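Long-range contacts in DNA mismatch repair protein PMS1 (Saccharomyces cerevisiae, PDB 3H4L), which takes part in DNA mismatch repair, its N-terminal part binding ATP in a GHKL-type ATPase domain and probably hydrolysing it: residues 25-30 with 170-174; 179-185 with 286-291; 228-234 with 264-270. All coordinates share one frame; numbering follows the deposited sequence.

Contact 1 (25-30 with 170-174)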
loop_
_atom_site.group_PDB
_atom_site.type_symbol
_atom_site.label_atom_id
_atom_site.label_comp_id
_atom_site.label_asym_id
_atom_site.label_seq_id
_atom_site.Cartn_x
_atom_site.Cartn_y
_atom_site.Cartn_z
ATOM N N ASP B 25 -15.036 14.768 -2.655
ATOM C CA ASP B 25 -13.690 14.295 -2.944
ATOM C C ASP B 25 -13.591 12.780 -3.036
ATOM O O ASP B 25 -14.592 12.073 -2.941
ATOM C CB ASP B 25 -12.685 14.818 -1.913
ATOM C CG ASP B 25 -13.109 14.553 -0.482
ATOM O OD1 ASP B 25 -13.927 13.634 -0.250
ATOM O OD2 ASP B 25 -12.596 15.267 0.414
ATOM N N LEU B 26 -12.370 12.293 -3.228
ATOM C CA LEU B 26 -12.117 10.868 -3.354
ATOM C C LEU B 26 -12.662 10.113 -2.153
ATOM O O LEU B 26 -13.267 9.051 -2.298
ATOM C CB LEU B 26 -10.615 10.618 -3.492
ATOM C CG LEU B 26 -10.211 9.145 -3.573
ATOM C CD1 LEU B 26 -10.735 8.541 -4.867
ATOM C CD2 LEU B 26 -8.700 9.024 -3.484
ATOM N N THR B 27 -12.453 10.673 -0.963
ATOM C CA THR B 27 -12.916 10.046 0.269
ATOM C C THR B 27 -14.435 9.855 0.293
ATOM O O THR B 27 -14.931 8.804 0.701
ATOM C CB THR B 27 -12.477 10.877 1.489
ATOM O OG1 THR B 27 -11.046 10.959 1.510
ATOM C CG2 THR B 27 -12.966 10.235 2.782
ATOM N N THR B 28 -15.174 10.868 -0.142
ATOM C CA THR B 28 -16.631 10.784 -0.167
ATOM C C THR B 28 -17.027 9.692 -1.152
ATOM O O THR B 28 -17.910 8.878 -0.876
ATOM C CB THR B 28 -17.254 12.122 -0.621
ATOM O OG1 THR B 28 -16.833 13.160 0.271
ATOM C CG2 THR B 28 -18.773 12.055 -0.617
ATOM N N ALA B 29 -16.369 9.670 -2.306
ATOM C CA ALA B 29 -16.677 8.658 -3.303
ATOM C C ALA B 29 -16.503 7.274 -2.688
ATOM O O ALA B 29 -17.368 6.417 -2.833
ATOM C CB ALA B 29 -15.769 8.822 -4.522
ATOM N N VAL B 30 -15.391 7.065 -1.988
ATOM C CA VAL B 30 -15.117 5.782 -1.346
ATOM C C VAL B 30 -16.186 5.432 -0.322
ATOM O O VAL B 30 -16.641 4.285 -0.255
ATOM C CB VAL B 30 -13.757 5.793 -0.630
ATOM C CG1 VAL B 30 -13.525 4.459 0.071
ATOM C CG2 VAL B 30 -12.645 6.077 -1.637
ATOM N N GLN B 170 -5.048 13.577 0.778
ATOM C CA GLN B 170 -6.391 13.077 0.496
ATOM C C GLN B 170 -6.495 11.580 0.746
ATOM O O GLN B 170 -7.453 11.106 1.355
ATOM C CB GLN B 170 -6.776 13.362 -0.958
ATOM C CG GLN B 170 -8.155 12.803 -1.373
ATOM C CD GLN B 170 -9.312 13.504 -0.685
ATOM O OE1 GLN B 170 -10.354 12.901 -0.426
ATOM N NE2 GLN B 170 -9.140 14.784 -0.394
ATOM N N PHE B 171 -5.501 10.838 0.260
ATOM C CA PHE B 171 -5.487 9.395 0.422
ATOM C C PHE B 171 -5.487 9.046 1.899
ATOM O O PHE B 171 -6.300 8.244 2.356
ATOM C CB PHE B 171 -4.258 8.798 -0.240
ATOM C CG PHE B 171 -4.287 7.299 -0.330
ATOM C CD1 PHE B 171 -5.137 6.661 -1.225
ATOM C CD2 PHE B 171 -3.445 6.527 0.461
ATOM C CE1 PHE B 171 -5.141 5.278 -1.336
ATOM C CE2 PHE B 171 -3.440 5.144 0.358
ATOM C CZ PHE B 171 -4.285 4.514 -0.540
ATOM N N THR B 172 -4.582 9.645 2.656
ATOM C CA THR B 172 -4.544 9.351 4.074
ATOM C C THR B 172 -5.905 9.682 4.681
ATOM O O THR B 172 -6.385 8.956 5.547
ATOM C CB THR B 172 -3.452 10.158 4.817
ATOM O OG1 THR B 172 -2.195 9.998 4.146
ATOM C CG2 THR B 172 -3.309 9.645 6.250
ATOM N N LYS B 173 -6.536 10.768 4.238
ATOM C CA LYS B 173 -7.849 11.094 4.790
ATOM C C LYS B 173 -8.804 9.961 4.430
ATOM O O LYS B 173 -9.619 9.519 5.244
ATOM C CB LYS B 173 -8.401 12.393 4.215
ATOM C CG LYS B 173 -9.853 12.616 4.617
ATOM C CD LYS B 173 -10.510 13.794 3.910
ATOM C CE LYS B 173 -11.934 13.977 4.425
ATOM N NZ LYS B 173 -12.704 14.990 3.654
ATOM N N CYS B 174 -8.687 9.495 3.195
ATOM C CA CYS B 174 -9.509 8.418 2.700
ATOM C C CYS B 174 -9.175 7.089 3.388
ATOM O O CYS B 174 -10.033 6.225 3.544
ATOM C CB CYS B 174 -9.299 8.302 1.200
ATOM S SG CYS B 174 -10.207 6.974 0.447
#
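Thr-27, Cys-174 and Gln-170 have the most surface buried here, and one amide oxygen gathers much of the polar part of the contact. Gln-170 OE1 accepts two hydrogen bonds from the same threonine. Thr-27 N reaches OE1 at 3.1 Å, in the plane of the carbonyl, whereas Thr-27 OG1 comes to OE1 from above that plane at 2.8 Å. The threonine torsion accounts for the pairing: with chi1 at -60°, OG1 lies beside its own backbone N, and both donors face one acceptor. The glutamine chain bends at chi2 (68°) to bring its amide over the first turn of helix 26-39, where Thr-27 N has no preceding helical carbonyl to bond with.

Asp-25 caps that same turn. Its OD1 accepts from Thr-28 N at 3.0 Å, which makes it the N-cap, while OD2 offers its syn lone pair to Lys-173 NZ at 3.3 Å in a salt bridge. The lysine runs extended beyond CG, passing Thr-27 OG1 on its way to the aspartate. Its positive charge probably offsets the carboxylate, which lies near the acceptor oxygen of Gln-170.

Cys-174 completes the contact: its CB lies 3.2 Å from Thr-27 OG1, and its SG meets Val-30 CG2 in the apolar part. Phe-49 of strand 44-50 packs against both Leu-26 and Cys-174, closing the helix pair on the sheet side.

The two segment axes approach to 9.1 Å at a crossing angle of -28°, so these two helical segments run roughly parallel, in the same direction. Two such helices laid on one face of a mixed sheet, the first carrying nucleotide-pocket residues Glu-32 and Asn-36 farther along, are characteristic of the GHKL ATPase alpha/beta sandwich.

Contact 2 (179-185 with 286-291)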
loop_
_atom_site.group_PDB
_atom_site.type_symbol
_atom_site.label_atom_id
_atom_site.label_comp_id
_atom_site.label_asym_id
_atom_site.label_seq_id
_atom_site.Cartn_x
_atom_site.Cartn_y
_atom_site.Cartn_z
ATOM N N GLN B 179 -10.204 2.715 7.496
ATOM C CA GLN B 179 -9.858 2.073 8.763
ATOM C C GLN B 179 -11.098 2.024 9.657
ATOM O O GLN B 179 -11.344 1.017 10.340
ATOM C CB GLN B 179 -8.725 2.833 9.459
ATOM C CG GLN B 179 -7.416 2.826 8.668
ATOM C CD GLN B 179 -6.374 3.768 9.235
ATOM O OE1 GLN B 179 -6.659 4.928 9.516
ATOM N NE2 GLN B 179 -5.151 3.277 9.394
ATOM N N GLY B 180 -11.894 3.096 9.629
ATOM C CA GLY B 180 -13.106 3.134 10.431
ATOM C C GLY B 180 -14.079 2.005 10.094
ATOM O O GLY B 180 -14.602 1.322 10.973
ATOM N N TYR B 181 -14.320 1.794 8.809
ATOM C CA TYR B 181 -15.233 0.746 8.393
ATOM C C TYR B 181 -14.692 -0.638 8.752
ATOM O O TYR B 181 -15.442 -1.535 9.137
ATOM C CB TYR B 181 -15.450 0.818 6.882
ATOM C CG TYR B 181 -16.433 1.868 6.398
ATOM C CD1 TYR B 181 -17.807 1.672 6.528
ATOM C CD2 TYR B 181 -15.986 3.025 5.744
ATOM C CE1 TYR B 181 -18.710 2.587 6.016
ATOM C CE2 TYR B 181 -16.877 3.944 5.230
ATOM C CZ TYR B 181 -18.243 3.721 5.365
ATOM O OH TYR B 181 -19.146 4.628 4.835
ATOM N N ALA B 182 -13.381 -0.806 8.627
ATOM C CA ALA B 182 -12.751 -2.095 8.895
ATOM C C ALA B 182 -12.678 -2.475 10.365
ATOM O O ALA B 182 -12.736 -3.658 10.709
ATOM C CB ALA B 182 -11.351 -2.120 8.295
ATOM N N ILE B 183 -12.537 -1.492 11.240
ATOM C CA ILE B 183 -12.448 -1.822 12.646
ATOM C C ILE B 183 -13.777 -2.282 13.242
ATOM O O ILE B 183 -13.804 -3.172 14.091
ATOM C CB ILE B 183 -11.900 -0.645 13.450
ATOM C CG1 ILE B 183 -10.465 -0.363 13.007
ATOM C CG2 ILE B 183 -11.946 -0.958 14.937
ATOM C CD1 ILE B 183 -9.842 0.820 13.687
ATOM N N ILE B 184 -14.884 -1.705 12.789
ATOM C CA ILE B 184 -16.177 -2.085 13.335
ATOM C C ILE B 184 -16.830 -3.261 12.622
ATOM O O ILE B 184 -17.606 -3.998 13.223
ATOM C CB ILE B 184 -17.160 -0.908 13.304
ATOM C CG1 ILE B 184 -18.401 -1.234 14.145
ATOM C CG2 ILE B 184 -17.576 -0.621 11.874
ATOM C CD1 ILE B 184 -18.135 -1.355 15.645
ATOM N N ASN B 185 -16.522 -3.447 11.347
ATOM C CA ASN B 185 -17.125 -4.538 10.592
ATOM C C ASN B 185 -16.352 -5.854 10.624
ATOM O O ASN B 185 -15.718 -6.259 9.646
ATOM C CB ASN B 185 -17.373 -4.093 9.156
ATOM C CG ASN B 185 -18.449 -3.034 9.067
ATOM O OD1 ASN B 185 -19.627 -3.312 9.285
ATOM N ND2 ASN B 185 -18.049 -1.806 8.762
ATOM N N TYR B 286 -19.038 4.553 16.833
ATOM C CA TYR B 286 -20.052 3.887 16.050
ATOM C C TYR B 286 -21.367 3.711 16.795
ATOM O O TYR B 286 -21.394 3.476 18.003
ATOM C CB TYR B 286 -19.565 2.509 15.620
ATOM C CG TYR B 286 -18.170 2.460 15.058
ATOM C CD1 TYR B 286 -17.059 2.478 15.897
ATOM C CD2 TYR B 286 -17.962 2.311 13.687
ATOM C CE1 TYR B 286 -15.779 2.329 15.385
ATOM C CE2 TYR B 286 -16.689 2.166 13.168
ATOM C CZ TYR B 286 -15.601 2.164 14.020
ATOM O OH TYR B 286 -14.345 1.916 13.516
ATOM N N VAL B 287 -22.460 3.832 16.051
ATOM C CA VAL B 287 -23.792 3.637 16.596
ATOM C C VAL B 287 -24.379 2.547 15.713
ATOM O O VAL B 287 -24.640 2.755 14.524
ATOM C CB VAL B 287 -24.637 4.919 16.512
ATOM C CG1 VAL B 287 -26.048 4.649 17.030
ATOM C CG2 VAL B 287 -23.979 6.013 17.330
ATOM N N ASN B 288 -24.559 1.371 16.303
ATOM C CA ASN B 288 -25.069 0.213 15.580
ATOM C C ASN B 288 -24.185 -0.100 14.371
ATOM O O ASN B 288 -24.647 -0.123 13.229
ATOM C CB ASN B 288 -26.524 0.425 15.141
ATOM C CG ASN B 288 -27.476 0.557 16.320
ATOM O OD1 ASN B 288 -27.274 -0.045 17.382
ATOM N ND2 ASN B 288 -28.531 1.340 16.133
ATOM N N LYS B 289 -22.903 -0.310 14.657
ATOM C CA LYS B 289 -21.877 -0.668 13.678
ATOM C C LYS B 289 -21.690 0.190 12.431
ATOM O O LYS B 289 -21.256 -0.311 11.399
ATOM C CB LYS B 289 -22.079 -2.120 13.256
ATOM C CG LYS B 289 -22.234 -3.086 14.422
ATOM C CD LYS B 289 -21.016 -3.053 15.332
ATOM C CE LYS B 289 -21.096 -4.128 16.412
ATOM N NZ LYS B 289 -19.906 -4.117 17.323
ATOM N N ARG B 290 -21.990 1.477 12.517
ATOM C CA ARG B 290 -21.819 2.347 11.362
ATOM C C ARG B 290 -21.108 3.632 11.755
ATOM O O ARG B 290 -21.511 4.305 12.706
ATOM C CB ARG B 290 -23.180 2.672 10.750
ATOM C CG ARG B 290 -23.977 1.433 10.399
ATOM C CD ARG B 290 -25.372 1.764 9.910
ATOM N NE ARG B 290 -26.116 0.555 9.569
ATOM C CZ ARG B 290 -27.381 0.550 9.159
ATOM N NH1 ARG B 290 -28.044 1.695 9.041
ATOM N NH2 ARG B 290 -27.984 -0.596 8.866
ATOM N N PRO B 291 -20.028 3.985 11.035
ATOM C CA PRO B 291 -19.314 5.216 11.373
ATOM C C PRO B 291 -20.311 6.352 11.390
ATOM O O PRO B 291 -21.089 6.507 10.454
ATOM C CB PRO B 291 -18.309 5.354 10.236
ATOM C CG PRO B 291 -17.964 3.954 9.949
ATOM C CD PRO B 291 -19.326 3.261 9.964
#
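Ile-184 holds CG1 anti to its backbone N (chi1 -168°) and turns CD1 toward Lys-289, while Tyr-286, with chi1 at -47°, swings its ring from the strand end to the helix. These torsions lay the ring alongside the isoleucine, the two side chains running antiparallel as they pass. Ile-184 is modelled over one face of the Tyr-286 ring, though too close in places for the exact CH-pi geometry to be trusted. The CG1-CD1 branch of the isoleucine continues the apolar surface: CD1 lies 3.4 Å from Lys-289 CD, against the aliphatic part of a lysine bent at chi2.

The phenol group ends on the helix backbone. Tyr-286 OH donates to Gly-180 O at 2.6 Å, with a C=O...donor angle of 122° that places the hydroxyl in the carbonyl plane and on a lone pair. The acceptor also lies at the ring's edge, near its plane, so face and edge are each engaged by the same helix. A phenylalanine here would probably leave Gly-180 O without the hydroxyl donor that now ties the strand end to the helix.

Pro-291 makes the second apolar touch. Its CG stands 4.3 Å from the centroid of the Tyr-181 ring, a CH-pi approach over the face. The hydroxyl of Tyr-181 is turned elsewhere, hydrogen-bonded to Asp-35 on helix 26-39. At the helix end, Asn-185 ND2 folds back to Tyr-181 O at 2.6 Å, joining Asn-185 N on that carbonyl.

Ile-184 and Tyr-286 both also touch Asn-319 of the neighbouring strand 316-321. The last turn of helix 167-184 thus meets the end of an outer sheet strand and its following turn, the interface between ATPase and S5-like domains characteristic of MutL-family N-terminal regions.

Contact 3 (228-234 with 264-270)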
loop_
_atom_site.group_PDB
_atom_site.type_symbol
_atom_site.label_atom_id
_atom_site.label_comp_id
_atom_site.label_asym_id
_atom_site.label_seq_id
_atom_site.Cartn_x
_atom_site.Cartn_y
_atom_site.Cartn_z
ATOM N N GLY B 228 -1.649 0.712 25.428
ATOM C CA GLY B 228 -2.339 1.771 26.147
ATOM C C GLY B 228 -3.851 1.647 26.109
ATOM O O GLY B 228 -4.558 2.436 26.734
ATOM N N LEU B 229 -4.349 0.654 25.374
ATOM C CA LEU B 229 -5.786 0.429 25.255
ATOM C C LEU B 229 -6.329 -0.497 26.331
ATOM O O LEU B 229 -5.638 -1.401 26.806
ATOM C CB LEU B 229 -6.140 -0.167 23.890
ATOM C CG LEU B 229 -5.994 0.655 22.615
ATOM C CD1 LEU B 229 -6.587 -0.161 21.481
ATOM C CD2 LEU B 229 -6.708 1.999 22.729
ATOM N N GLU B 230 -7.583 -0.258 26.695
ATOM C CA GLU B 230 -8.274 -1.046 27.702
ATOM C C GLU B 230 -9.705 -1.223 27.232
ATOM O O GLU B 230 -10.325 -0.270 26.767
ATOM C CB GLU B 230 -8.274 -0.325 29.059
ATOM C CG GLU B 230 -6.910 -0.241 29.733
ATOM C CD GLU B 230 -6.413 -1.595 30.202
ATOM O OE1 GLU B 230 -5.225 -1.706 30.568
ATOM O OE2 GLU B 230 -7.217 -2.549 30.211
ATOM N N GLU B 231 -10.226 -2.437 27.352
ATOM C CA GLU B 231 -11.593 -2.718 26.942
ATOM C C GLU B 231 -12.606 -1.863 27.698
ATOM O O GLU B 231 -12.426 -1.560 28.880
ATOM C CB GLU B 231 -11.912 -4.194 27.165
ATOM C CG GLU B 231 -13.405 -4.497 27.150
ATOM C CD GLU B 231 -13.718 -5.962 27.392
ATOM O OE1 GLU B 231 -14.907 -6.288 27.603
ATOM O OE2 GLU B 231 -12.783 -6.786 27.365
ATOM N N VAL B 232 -13.667 -1.481 26.994
ATOM C CA VAL B 232 -14.741 -0.685 27.563
ATOM C C VAL B 232 -16.012 -1.502 27.393
ATOM O O VAL B 232 -16.311 -1.968 26.296
ATOM C CB VAL B 232 -14.882 0.676 26.827
ATOM C CG1 VAL B 232 -16.117 1.432 27.312
ATOM C CG2 VAL B 232 -13.644 1.512 27.066
ATOM N N ASP B 233 -16.745 -1.689 28.488
ATOM C CA ASP B 233 -17.991 -2.457 28.472
ATOM C C ASP B 233 -18.985 -1.730 29.380
ATOM O O ASP B 233 -19.138 -2.084 30.552
ATOM C CB ASP B 233 -17.741 -3.869 29.012
ATOM C CG ASP B 233 -18.723 -4.895 28.464
ATOM O OD1 ASP B 233 -19.920 -4.564 28.307
ATOM O OD2 ASP B 233 -18.296 -6.044 28.206
ATOM N N LEU B 234 -19.659 -0.717 28.840
ATOM C CA LEU B 234 -20.609 0.067 29.623
ATOM C C LEU B 234 -22.080 -0.111 29.246
ATOM O O LEU B 234 -22.413 -0.468 28.109
ATOM C CB LEU B 234 -20.254 1.551 29.523
ATOM C CG LEU B 234 -18.847 1.940 29.969
ATOM C CD1 LEU B 234 -18.666 3.439 29.814
ATOM C CD2 LEU B 234 -18.632 1.514 31.412
ATOM N N VAL B 264 -22.273 0.272 25.571
ATOM C CA VAL B 264 -21.077 0.882 24.996
ATOM C C VAL B 264 -19.894 -0.082 25.108
ATOM O O VAL B 264 -19.369 -0.325 26.199
ATOM C CB VAL B 264 -20.737 2.209 25.710
ATOM C CG1 VAL B 264 -19.372 2.725 25.265
ATOM C CG2 VAL B 264 -21.811 3.235 25.407
ATOM N N LYS B 265 -19.487 -0.634 23.969
ATOM C CA LYS B 265 -18.379 -1.577 23.937
ATOM C C LYS B 265 -17.289 -1.123 22.982
ATOM O O LYS B 265 -17.556 -0.465 21.970
ATOM C CB LYS B 265 -18.880 -2.965 23.529
ATOM C CG LYS B 265 -19.914 -3.546 24.477
ATOM C CD LYS B 265 -20.322 -4.963 24.078
ATOM C CE LYS B 265 -21.293 -5.546 25.093
ATOM N NZ LYS B 265 -21.584 -6.983 24.859
ATOM N N GLY B 266 -16.055 -1.479 23.314
ATOM C CA GLY B 266 -14.932 -1.100 22.479
ATOM C C GLY B 266 -13.661 -0.924 23.288
ATOM O O GLY B 266 -13.434 -1.634 24.277
ATOM N N TYR B 267 -12.823 0.019 22.871
ATOM C CA TYR B 267 -11.573 0.272 23.565
ATOM C C TYR B 267 -11.252 1.750 23.567
ATOM O O TYR B 267 -11.650 2.484 22.662
ATOM C CB TYR B 267 -10.429 -0.494 22.898
ATOM C CG TYR B 267 -10.599 -1.993 22.932
ATOM C CD1 TYR B 267 -11.416 -2.644 22.013
ATOM C CD2 TYR B 267 -9.955 -2.756 23.898
ATOM C CE1 TYR B 267 -11.585 -4.032 22.057
ATOM C CE2 TYR B 267 -10.114 -4.132 23.953
ATOM C CZ TYR B 267 -10.927 -4.768 23.034
ATOM O OH TYR B 267 -11.071 -6.138 23.102
ATOM N N ILE B 268 -10.540 2.186 24.597
ATOM C CA ILE B 268 -10.145 3.580 24.720
ATOM C C ILE B 268 -8.839 3.605 25.494
ATOM O O ILE B 268 -8.566 2.710 26.297
ATOM C CB ILE B 268 -11.220 4.413 25.460
ATOM C CG1 ILE B 268 -10.876 5.898 25.363
ATOM C CG2 ILE B 268 -11.298 3.999 26.921
ATOM C CD1 ILE B 268 -11.997 6.831 25.785
ATOM N N SER B 269 -8.019 4.614 25.237
ATOM C CA SER B 269 -6.740 4.726 25.916
ATOM C C SER B 269 -6.924 4.885 27.411
ATOM O O SER B 269 -7.826 5.587 27.864
ATOM C CB SER B 269 -5.955 5.918 25.378
ATOM O OG SER B 269 -5.533 5.675 24.054
ATOM N N GLN B 270 -6.067 4.217 28.173
ATOM C CA GLN B 270 -6.130 4.323 29.615
ATOM C C GLN B 270 -5.526 5.670 29.998
ATOM O O GLN B 270 -4.608 6.154 29.335
ATOM C CB GLN B 270 -5.387 3.159 30.275
ATOM C CG GLN B 270 -4.039 2.813 29.707
ATOM C CD GLN B 270 -3.454 1.576 30.380
ATOM O OE1 GLN B 270 -3.410 1.487 31.609
ATOM N NE2 GLN B 270 -3.000 0.622 29.580
#
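Val-232 stands at the apolar centre, its CG2 3.4 Å from Ile-268 CG2 and its CG1 4.1 Å from Val-264 CG1. The valine torsion (chi1 173°) sends CG1 toward Val-264 and CG2 toward Ile-268. Leu-234 CB meets Val-264 CB next along this face, which continues onto Leu-318 and Leu-320 of strand 316-321.

On the other face Tyr-267 lays its ring obliquely against the backbone of Glu-231, with CE2 3.7 Å from Glu-231 CB. Leu-229 CD1 packs on Tyr-267 CB, the two side chains crossing nearly perpendicular.

The frame is an antiparallel ladder of strands 229-237 and 261-269, the first at an edge of the mixed four-stranded sheet in the S5-like domain. Gly-266 forms a hydrogen-bonded pair with Val-232, and Val-232 N meets Gly-266 O at 2.7 Å. At Gly-266 the chain turns a corner, with backbone angles at which a CB would jam against the preceding carbonyl oxygen.

Toward one end, Asp-233 and Lys-265 run alongside each other; OD1 of Asp-233 and NZ of Lys-265 are 4.5 Å apart, beyond a salt bridge. At the other, Gln-270 N donates to Gly-228 O at 2.7 Å, while Gln-270 CB packs on Glu-230 CG. The glutamine amide stands nearly perpendicular to the glutamate carboxylate, and their polar ends lie near each other without a hydrogen bond.

How the contacts relate
From the N terminus, contact 1 closes first, bringing helix 167-184 back to helix 26-39 after a long excursion that includes six strands of the eight-stranded sheet. The same helix then opens contact 2 at its C-terminal end, so contacts 1 and 2 are in series, their centres about 17 Å apart. The loop closed by contact 2 contains the whole of contact 3, in which strand 229-237 pairs with strand 261-269. Contacts 2 and 3 reach the same four-stranded sheet, their centres about 15 Å apart. Contact 1 therefore ties helices within the ATPase domain, contact 3 pairs strands within the second domain, and contact 2 joins the domains.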